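Local coordinates for uncharacterized protein (Nostoc punctiforme, PDB 2QDR) that is of unknown function but has a double-stranded beta-helix fold of the cupin clan and is a putative dioxygenase, at residues Q65-R70 with G79-L84; V96-K101 with A154-M159; G71-I76 with E103-I108. All coordinates share one frame; numbering follows the deposited sequence.

Contact 2 is the buried one of the three: two neighbouring strands paired by backbone hydrogen bonds, with mostly aliphatic side chains on one face. Contact 1 lies in the same curled antiparallel sheet but is only partly buried, and there an arginine chain lies over a tryptophan face beside a bulged hairpin pair. The two join directly, because strand 79-86 lies beside strand 92-98 and Ser-80 N probably bonds Val-97 O. Contact 3 sits at the surface, in the loop that contact 1 closes, and meets a different sheet through apolar packing, with no hydrogen bond across it. Its segments alternate along the chain with those of the other two.

Contact 1. Residues Q65-R70 with G79-L84; sequences QGWRVR and GSRRLL
The indole of Trp-67 carries the side chain of Arg-81 on one face, with Arg-81 CD in a CH-pi contact 3.9 Å from the centroid of the five-membered ring. Both residues belong to the closing end of a beta hairpin with a G1 beta bulge. Gly-79 CA comes up at the ring's edge, near its plane, and Trp-158 packs edge-to-face with the same indole. The guanidinium of Arg-81 is sandwiched in turn: Trp-67 NE1 lies 3.2 Å above one face, displaced toward the rim, while Leu-83 CD1 sits over the centre of the opposite face. The two flat groups are 34° apart, so they overlap without being stacked in parallel. Trp-67 NE1 and Arg-81 NH1 are both donors and form no hydrogen bond. The bend at chi3 (67°) brings NE of Arg-81 over the indole, near Trp-67 NE1. An alanine here would probably leave that face of Trp-67 without its CH-pi partner and open a gap beside Leu-83 CD1.

In the bulge, Gly-66 and Trp-67 both face Gly-79, and the positive phi of Gly-66 (67°) suits glycine in the first place of such a bulge. Trp-67 and Gly-79 form an antiparallel hydrogen-bonded pair: Trp-67 N bonds Gly-79 O at 2.7 Å and Gly-79 N bonds Trp-67 O at 2.9 Å.

Beyond the bulge, Ser-80 turns its hydroxyl to Glu-63 OE2, outside the hairpin pair, and bonds it there. Its methylene faces Gln-65, whose side chain also approaches a bound buffer molecule, EPE, probably from the crystallisation liquor. Gln-65, bent at its second torsion, brings its amide back so that OE1 lies 3.3 Å from Ser-80 CB.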
loop_
_atom_site.group_PDB
_atom_site.type_symbol
_atom_site.label_atom_id
_atom_site.label_comp_id
_atom_site.label_asym_id
_atom_site.label_seq_id
_atom_site.Cartn_x
_atom_site.Cartn_y
_atom_site.Cartn_z
ATOM N N GLN A 65 43.577 -27.354 -19.468
ATOM C CA GLN A 65 43.360 -27.049 -20.883
ATOM C C GLN A 65 42.862 -28.300 -21.593
ATOM O O GLN A 65 42.851 -29.386 -21.010
ATOM C CB GLN A 65 44.653 -26.531 -21.540
ATOM C CG GLN A 65 45.181 -25.207 -20.972
ATOM C CD GLN A 65 44.227 -24.027 -21.187
ATOM O OE1 GLN A 65 43.361 -24.055 -22.069
ATOM N NE2 GLN A 65 44.397 -22.977 -20.386
ATOM N N GLY A 66 42.437 -28.150 -22.843
ATOM C CA GLY A 66 41.952 -29.287 -23.626
ATOM C C GLY A 66 40.656 -29.931 -23.153
ATOM O O GLY A 66 40.430 -31.114 -23.424
ATOM N N TRP A 67 39.815 -29.171 -22.444
ATOM C CA TRP A 67 38.541 -29.678 -21.954
ATOM C C TRP A 67 37.564 -29.798 -23.108
ATOM O O TRP A 67 37.540 -28.949 -24.000
ATOM C CB TRP A 67 37.966 -28.765 -20.881
ATOM C CG TRP A 67 36.599 -29.159 -20.437
ATOM C CD1 TRP A 67 36.266 -30.197 -19.613
ATOM C CD2 TRP A 67 35.375 -28.504 -20.775
ATOM N NE1 TRP A 67 34.906 -30.233 -19.425
ATOM C CE2 TRP A 67 34.335 -29.203 -20.125
ATOM C CE3 TRP A 67 35.057 -27.399 -21.565
ATOM C CZ2 TRP A 67 33.000 -28.828 -20.239
ATOM C CZ3 TRP A 67 33.728 -27.029 -21.682
ATOM C CH2 TRP A 67 32.715 -27.741 -21.021
ATOM N N ARG A 68 36.747 -30.849 -23.068
ATOM C CA ARG A 68 35.784 -31.132 -24.106
ATOM C C ARG A 68 34.631 -31.922 -23.487
ATOM O O ARG A 68 34.880 -32.793 -22.656
ATOM C CB ARG A 68 36.498 -31.971 -25.159
ATOM C CG ARG A 68 35.864 -32.022 -26.537
ATOM C CD ARG A 68 36.629 -32.980 -27.457
ATOM N NE ARG A 68 38.089 -32.865 -27.309
ATOM C CZ ARG A 68 38.866 -31.890 -27.797
ATOM N NH1 ARG A 68 38.359 -30.856 -28.458
ATOM N NH2 ARG A 68 40.179 -31.929 -27.578
ATOM N N VAL A 69 33.386 -31.608 -23.861
ATOM C CA VAL A 69 32.213 -32.308 -23.310
ATOM C C VAL A 69 32.180 -33.732 -23.860
ATOM O O VAL A 69 32.336 -33.916 -25.060
ATOM C CB VAL A 69 30.902 -31.578 -23.629
ATOM C CG1 VAL A 69 29.681 -32.371 -23.116
ATOM C CG2 VAL A 69 30.904 -30.185 -23.024
ATOM N N ARG A 70 31.992 -34.727 -22.985
ATOM C CA ARG A 70 31.977 -36.148 -23.396
ATOM C C ARG A 70 30.887 -36.363 -24.451
ATOM O O ARG A 70 29.775 -35.855 -24.294
ATOM C CB ARG A 70 31.798 -37.090 -22.183
ATOM C CG ARG A 70 32.026 -38.599 -22.500
ATOM C CD ARG A 70 31.985 -39.497 -21.250
ATOM N N GLY A 79 38.101 -26.226 -24.935
ATOM C CA GLY A 79 38.031 -25.101 -24.003
ATOM C C GLY A 79 38.927 -25.480 -22.843
ATOM O O GLY A 79 39.659 -26.481 -22.920
ATOM N N SER A 80 38.894 -24.666 -21.795
ATOM C CA SER A 80 39.660 -24.902 -20.585
ATOM C C SER A 80 38.635 -25.024 -19.494
ATOM O O SER A 80 37.502 -24.588 -19.694
ATOM C CB SER A 80 40.580 -23.738 -20.279
ATOM O OG SER A 80 39.836 -22.625 -19.824
ATOM N N ARG A 81 39.013 -25.588 -18.347
ATOM C CA ARG A 81 38.080 -25.713 -17.224
ATOM C C ARG A 81 38.754 -25.654 -15.857
ATOM O O ARG A 81 39.790 -26.276 -15.632
ATOM C CB ARG A 81 37.267 -27.012 -17.302
ATOM C CG ARG A 81 36.154 -27.073 -16.235
ATOM C CD ARG A 81 35.235 -28.262 -16.364
ATOM N NE ARG A 81 35.907 -29.529 -16.094
ATOM C CZ ARG A 81 35.307 -30.723 -16.057
ATOM N NH1 ARG A 81 33.988 -30.853 -16.268
ATOM N NH2 ARG A 81 36.036 -31.809 -15.797
ATOM N N ARG A 82 38.125 -24.882 -14.971
ATOM C CA ARG A 82 38.504 -24.703 -13.578
ATOM C C ARG A 82 37.333 -25.311 -12.847
ATOM O O ARG A 82 36.260 -24.728 -12.836
ATOM C CB ARG A 82 38.764 -23.230 -13.232
ATOM C CG ARG A 82 40.185 -22.859 -13.600
ATOM C CD ARG A 82 40.555 -21.405 -13.589
ATOM N NE ARG A 82 40.027 -20.716 -14.766
ATOM C CZ ARG A 82 40.418 -19.516 -15.208
ATOM N NH1 ARG A 82 41.395 -18.828 -14.603
ATOM N NH2 ARG A 82 39.845 -19.008 -16.306
ATOM N N LEU A 83 37.532 -26.509 -12.303
ATOM C CA LEU A 83 36.494 -27.242 -11.602
ATOM C C LEU A 83 36.360 -26.720 -10.160
ATOM O O LEU A 83 37.216 -26.983 -9.321
ATOM C CB LEU A 83 36.832 -28.733 -11.646
ATOM C CG LEU A 83 35.741 -29.728 -11.263
ATOM C CD1 LEU A 83 34.618 -29.757 -12.295
ATOM C CD2 LEU A 83 36.337 -31.120 -11.111
ATOM N N LEU A 84 35.291 -25.968 -9.890
ATOM C CA LEU A 84 35.034 -25.362 -8.564
ATOM C C LEU A 84 34.518 -26.335 -7.502
ATOM O O LEU A 84 35.111 -26.453 -6.422
ATOM C CB LEU A 84 34.061 -24.187 -8.713
ATOM C CG LEU A 84 34.568 -22.842 -9.285
ATOM C CD1 LEU A 84 35.630 -22.936 -10.360
ATOM C CD2 LEU A 84 33.374 -21.999 -9.803
#

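Contact 2. Residues V96-K101 with A154-M159; sequences VVLPPK and AEILWM
Val-96 turns both methyls to the neighbouring strand. CG1, anti to its own carbonyl carbon (chi1 -59°), reaches the CB of Trp-158 at 3.8 Å, while CG2 rests against Ile-156, 3.9 Å from its CB, and also comes near Trp-158. Two residues on, Leu-98 meets the same isoleucine at a slant, with Leu-98 CD1 3.7 Å from Ile-156 CD1. Ile-156 is thus gripped at its CB by one residue of the 96-98 strand and at its CD1 by the next on that face, where Ala-154 also lies.

The reverse face is different. Val-97 and Glu-155 stand side by side and point the same way, Val-97 CG2 lying 3.8 Å from Glu-155 CG. The glutamate's carboxylate continues past the valine to a salt bridge between its OE1 and Arg-95, and Arg-82 touches both side chains.

Between these two layers the backbones run antiparallel. Val-96 with Ile-156 and Leu-98 with Ala-154 are hydrogen-bonded pairs, each bonded twice, with Val-96 N to Ile-156 O at 3.0 Å. Val-97 with Glu-155 is the non-hydrogen-bonded pair between them. Strand 154-160 pairs on its other edge with strand 113-117, and strand 92-98 with strand 79-86, the curled antiparallel arrangement expected of a double-stranded beta-helix in a cupin.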
loop_
_atom_site.group_PDB
_atom_site.type_symbol
_atom_site.label_atom_id
_atom_site.label_comp_id
_atom_site.label_asym_id
_atom_site.label_seq_id
_atom_site.Cartn_x
_atom_site.Cartn_y
_atom_site.Cartn_z
ATOM N N VAL A 96 34.576 -22.209 -17.201
ATOM C CA VAL A 96 35.145 -22.659 -18.469
ATOM C C VAL A 96 35.496 -21.461 -19.336
ATOM O O VAL A 96 34.942 -20.377 -19.140
ATOM C CB VAL A 96 34.198 -23.633 -19.261
ATOM C CG1 VAL A 96 33.875 -24.873 -18.430
ATOM C CG2 VAL A 96 32.901 -22.962 -19.729
ATOM N N VAL A 97 36.440 -21.653 -20.260
ATOM C CA VAL A 97 36.844 -20.598 -21.179
ATOM C C VAL A 97 36.859 -21.185 -22.579
ATOM O O VAL A 97 37.672 -22.062 -22.878
ATOM C CB VAL A 97 38.216 -19.993 -20.845
ATOM C CG1 VAL A 97 38.571 -18.859 -21.835
ATOM C CG2 VAL A 97 38.223 -19.511 -19.393
ATOM N N LEU A 98 35.951 -20.696 -23.421
ATOM C CA LEU A 98 35.829 -21.133 -24.799
ATOM C C LEU A 98 36.649 -20.192 -25.686
ATOM O O LEU A 98 36.546 -18.975 -25.533
ATOM C CB LEU A 98 34.364 -21.124 -25.216
ATOM C CG LEU A 98 33.425 -21.968 -24.347
ATOM C CD1 LEU A 98 32.016 -21.890 -24.894
ATOM C CD2 LEU A 98 33.857 -23.430 -24.253
ATOM N N PRO A 99 37.463 -20.741 -26.612
ATOM C CA PRO A 99 38.283 -19.866 -27.464
ATOM C C PRO A 99 37.502 -19.123 -28.571
ATOM O O PRO A 99 36.378 -19.517 -28.878
ATOM C CB PRO A 99 39.290 -20.842 -28.074
ATOM C CG PRO A 99 38.589 -22.125 -28.119
ATOM C CD PRO A 99 37.701 -22.164 -26.917
ATOM N N PRO A 100 38.101 -18.061 -29.168
ATOM C CA PRO A 100 37.517 -17.217 -30.238
ATOM C C PRO A 100 36.747 -17.911 -31.375
ATOM O O PRO A 100 35.627 -17.499 -31.670
ATOM C CB PRO A 100 38.753 -16.524 -30.824
ATOM C CG PRO A 100 39.645 -16.360 -29.679
ATOM C CD PRO A 100 39.447 -17.565 -28.804
ATOM N N LYS A 101 37.332 -18.944 -31.979
ATOM C CA LYS A 101 36.691 -19.668 -33.089
ATOM C C LYS A 101 35.906 -20.917 -32.636
ATOM O O LYS A 101 35.644 -21.798 -33.458
ATOM C CB LYS A 101 37.734 -20.037 -34.163
ATOM C CG LYS A 101 38.480 -18.847 -34.771
ATOM N N ALA A 154 35.343 -16.361 -24.429
ATOM C CA ALA A 154 34.212 -16.142 -23.554
ATOM C C ALA A 154 34.408 -16.987 -22.320
ATOM O O ALA A 154 34.905 -18.111 -22.434
ATOM C CB ALA A 154 32.935 -16.511 -24.258
ATOM N N GLU A 155 34.042 -16.437 -21.155
ATOM C CA GLU A 155 34.137 -17.139 -19.868
ATOM C C GLU A 155 32.727 -17.368 -19.354
ATOM O O GLU A 155 31.912 -16.438 -19.350
ATOM C CB GLU A 155 34.984 -16.379 -18.860
ATOM C CG GLU A 155 36.389 -16.138 -19.381
ATOM C CD GLU A 155 37.370 -15.696 -18.332
ATOM O OE1 GLU A 155 37.186 -16.037 -17.145
ATOM O OE2 GLU A 155 38.362 -15.043 -18.716
ATOM N N ILE A 156 32.459 -18.599 -18.904
ATOM C CA ILE A 156 31.138 -19.011 -18.476
ATOM C C ILE A 156 31.092 -19.898 -17.239
ATOM O O ILE A 156 31.967 -20.739 -17.054
ATOM C CB ILE A 156 30.509 -19.913 -19.599
ATOM C CG1 ILE A 156 30.718 -19.342 -21.010
ATOM C CG2 ILE A 156 29.005 -20.162 -19.377
ATOM C CD1 ILE A 156 30.166 -20.217 -22.128
ATOM N N LEU A 157 30.062 -19.716 -16.407
ATOM C CA LEU A 157 29.844 -20.576 -15.254
ATOM C C LEU A 157 29.075 -21.747 -15.849
ATOM O O LEU A 157 27.910 -21.599 -16.206
ATOM C CB LEU A 157 29.049 -19.913 -14.132
ATOM C CG LEU A 157 29.704 -18.728 -13.421
ATOM C CD1 LEU A 157 28.728 -18.119 -12.417
ATOM C CD2 LEU A 157 31.003 -19.134 -12.733
ATOM N N TRP A 158 29.750 -22.884 -16.003
ATOM C CA TRP A 158 29.174 -24.091 -16.582
ATOM C C TRP A 158 28.680 -24.975 -15.450
ATOM O O TRP A 158 29.487 -25.507 -14.687
ATOM C CB TRP A 158 30.236 -24.796 -17.413
ATOM C CG TRP A 158 29.767 -25.945 -18.212
ATOM C CD1 TRP A 158 29.706 -27.254 -17.826
ATOM C CD2 TRP A 158 29.340 -25.906 -19.577
ATOM N NE1 TRP A 158 29.248 -28.029 -18.868
ATOM C CE2 TRP A 158 29.018 -27.225 -19.953
ATOM C CE3 TRP A 158 29.198 -24.881 -20.519
ATOM C CZ2 TRP A 158 28.548 -27.548 -21.231
ATOM C CZ3 TRP A 158 28.737 -25.202 -21.792
ATOM C CH2 TRP A 158 28.412 -26.524 -22.132
HETATM N N MSE A 159 27.365 -25.149 -15.359
HETATM C CA MSE A 159 26.728 -25.920 -14.278
HETATM C C MSE A 159 25.976 -27.182 -14.715
HETATM O O MSE A 159 24.842 -27.109 -15.166
HETATM C CB MSE A 159 25.782 -24.967 -13.538
HETATM C CG MSE A 159 26.524 -23.907 -12.746
HETATM SE SE MSE A 159 25.487 -22.370 -12.243
HETATM C CE MSE A 159 25.292 -21.520 -13.976
#

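Contact 3. Residues G71-I76 with E103-I108; sequences GMPDNI and EAPSGI
Ile-76 and Pro-105 reach toward each other tip to tip, with Ile-76 CD1 3.9 Å from Pro-105 CD. The isoleucine gets there by its torsions. CG1 stands anti to the carbonyl carbon (chi1 -57°), and a second bend (chi2 -58°) turns CD1 toward the other segment. That methyl also lies 3.5 Å from the carbonyl oxygen of Glu-103, and the CG2 branch of Ile-76 is equally close, so both methyls rest against the same side of the Glu-103 oxygen.

Met-72, modelled as selenomethionine, comes to the same proline along a folded path. Its CG is anti to the backbone N, but the bend at chi2 (74°) brings the selenium to the 103-108 segment, and a further bend at chi3 turns CE. Met-72 SE lies 3.9 Å from Pro-105 CD and 4.2 Å from Ala-104 CB. Pro-73 adds a ring-to-ring touch, its CD tip to tip with Pro-105 CG at 4.1 Å. Pro-105 is therefore met by three side chains, all from the loop.

The loop side of the patch is shaped by a type I beta turn, whose end residues Pro-73 and Ile-76 both touch Pro-105; a bond of 3.3 Å from Ile-76 N to Pro-73 O closes it. No hydrogen bond crosses between the two segments.

The loop links strand 64-67 to strand 79-86 in the curled sheet, and Ile-76 also touches Phe-102. Strand 103-104 is, within this chain, an outermost strand of a separate four-stranded antiparallel sheet, where Ala-104 bonds through its backbone to Trp-146 of strand 146-149.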
loop_
_atom_site.group_PDB
_atom_site.type_symbol
_atom_site.label_atom_id
_atom_site.label_comp_id
_atom_site.label_asym_id
_atom_site.label_seq_id
_atom_site.Cartn_x
_atom_site.Cartn_y
_atom_site.Cartn_z
ATOM N N GLY A 71 31.234 -37.045 -25.545
ATOM C CA GLY A 71 30.309 -37.301 -26.653
ATOM C C GLY A 71 30.425 -36.314 -27.814
ATOM O O GLY A 71 29.957 -36.602 -28.910
HETATM N N MSE A 72 31.050 -35.161 -27.585
HETATM C CA MSE A 72 31.241 -34.133 -28.593
HETATM C C MSE A 72 32.196 -34.637 -29.660
HETATM O O MSE A 72 33.082 -35.420 -29.327
HETATM C CB MSE A 72 31.867 -32.916 -27.913
HETATM C CG MSE A 72 31.934 -31.634 -28.680
HETATM SE SE MSE A 72 30.186 -30.791 -28.818
HETATM C CE MSE A 72 29.846 -30.292 -26.977
ATOM N N PRO A 73 32.007 -34.253 -30.946
ATOM C CA PRO A 73 32.978 -34.714 -31.945
ATOM C C PRO A 73 34.385 -34.232 -31.563
ATOM O O PRO A 73 34.541 -33.093 -31.102
ATOM C CB PRO A 73 32.487 -34.074 -33.247
ATOM C CG PRO A 73 31.048 -33.813 -33.027
ATOM C CD PRO A 73 30.929 -33.465 -31.573
ATOM N N ASP A 74 35.383 -35.100 -31.712
ATOM C CA ASP A 74 36.773 -34.736 -31.309
ATOM C C ASP A 74 37.400 -33.581 -32.119
ATOM O O ASP A 74 38.263 -32.888 -31.578
ATOM C CB ASP A 74 37.715 -35.973 -31.211
ATOM C CG ASP A 74 37.735 -36.818 -32.447
ATOM O OD1 ASP A 74 37.015 -36.490 -33.410
ATOM O OD2 ASP A 74 38.462 -37.833 -32.438
ATOM N N ASN A 75 36.933 -33.327 -33.349
ATOM C CA ASN A 75 37.447 -32.207 -34.167
ATOM C C ASN A 75 37.090 -30.797 -33.625
ATOM O O ASN A 75 37.745 -29.813 -33.984
ATOM C CB ASN A 75 37.019 -32.351 -35.652
ATOM C CG ASN A 75 35.490 -32.324 -35.874
ATOM O OD1 ASN A 75 34.700 -32.000 -34.991
ATOM N ND2 ASN A 75 35.088 -32.666 -37.085
ATOM N N ILE A 76 36.076 -30.717 -32.756
ATOM C CA ILE A 76 35.619 -29.456 -32.161
ATOM C C ILE A 76 36.751 -28.822 -31.348
ATOM O O ILE A 76 37.565 -29.541 -30.776
ATOM C CB ILE A 76 34.322 -29.659 -31.287
ATOM C CG1 ILE A 76 33.166 -30.287 -32.112
ATOM C CG2 ILE A 76 33.876 -28.343 -30.618
ATOM C CD1 ILE A 76 32.710 -29.516 -33.357
ATOM N N GLU A 103 33.105 -23.458 -32.026
ATOM C CA GLU A 103 31.882 -23.708 -32.770
ATOM C C GLU A 103 31.513 -25.175 -32.553
ATOM O O GLU A 103 32.324 -26.060 -32.826
ATOM C CB GLU A 103 32.089 -23.346 -34.237
ATOM C CG GLU A 103 30.839 -23.429 -35.088
ATOM C CD GLU A 103 31.021 -22.813 -36.472
ATOM O OE1 GLU A 103 32.160 -22.459 -36.850
ATOM O OE2 GLU A 103 30.006 -22.676 -37.185
ATOM N N ALA A 104 30.315 -25.408 -32.013
ATOM C CA ALA A 104 29.815 -26.747 -31.716
ATOM C C ALA A 104 28.505 -27.026 -32.461
ATOM O O ALA A 104 27.763 -26.088 -32.797
ATOM C CB ALA A 104 29.622 -26.911 -30.211
ATOM N N PRO A 105 28.208 -28.319 -32.705
ATOM C CA PRO A 105 26.999 -28.683 -33.417
ATOM C C PRO A 105 25.789 -28.711 -32.498
ATOM O O PRO A 105 25.920 -28.617 -31.274
ATOM C CB PRO A 105 27.315 -30.090 -33.914
ATOM C CG PRO A 105 28.151 -30.657 -32.842
ATOM C CD PRO A 105 28.967 -29.520 -32.304
ATOM N N SER A 106 24.623 -28.844 -33.122
ATOM C CA SER A 106 23.356 -28.919 -32.431
ATOM C C SER A 106 23.222 -30.297 -31.812
ATOM O O SER A 106 23.905 -31.239 -32.225
ATOM C CB SER A 106 22.213 -28.685 -33.416
ATOM O OG SER A 106 22.237 -29.659 -34.452
ATOM N N GLY A 107 22.327 -30.412 -30.840
ATOM C CA GLY A 107 22.077 -31.675 -30.157
ATOM C C GLY A 107 21.484 -31.453 -28.797
ATOM O O GLY A 107 20.977 -30.368 -28.511
ATOM N N ILE A 108 21.538 -32.491 -27.971
ATOM C CA ILE A 108 21.022 -32.447 -26.604
ATOM C C ILE A 108 22.136 -32.799 -25.652
ATOM O O ILE A 108 23.243 -33.137 -26.081
ATOM C CB ILE A 108 19.826 -33.428 -26.385
ATOM C CG1 ILE A 108 20.233 -34.904 -26.603
ATOM C CG2 ILE A 108 18.679 -33.051 -27.292
ATOM C CD1 ILE A 108 19.118 -35.904 -26.338
#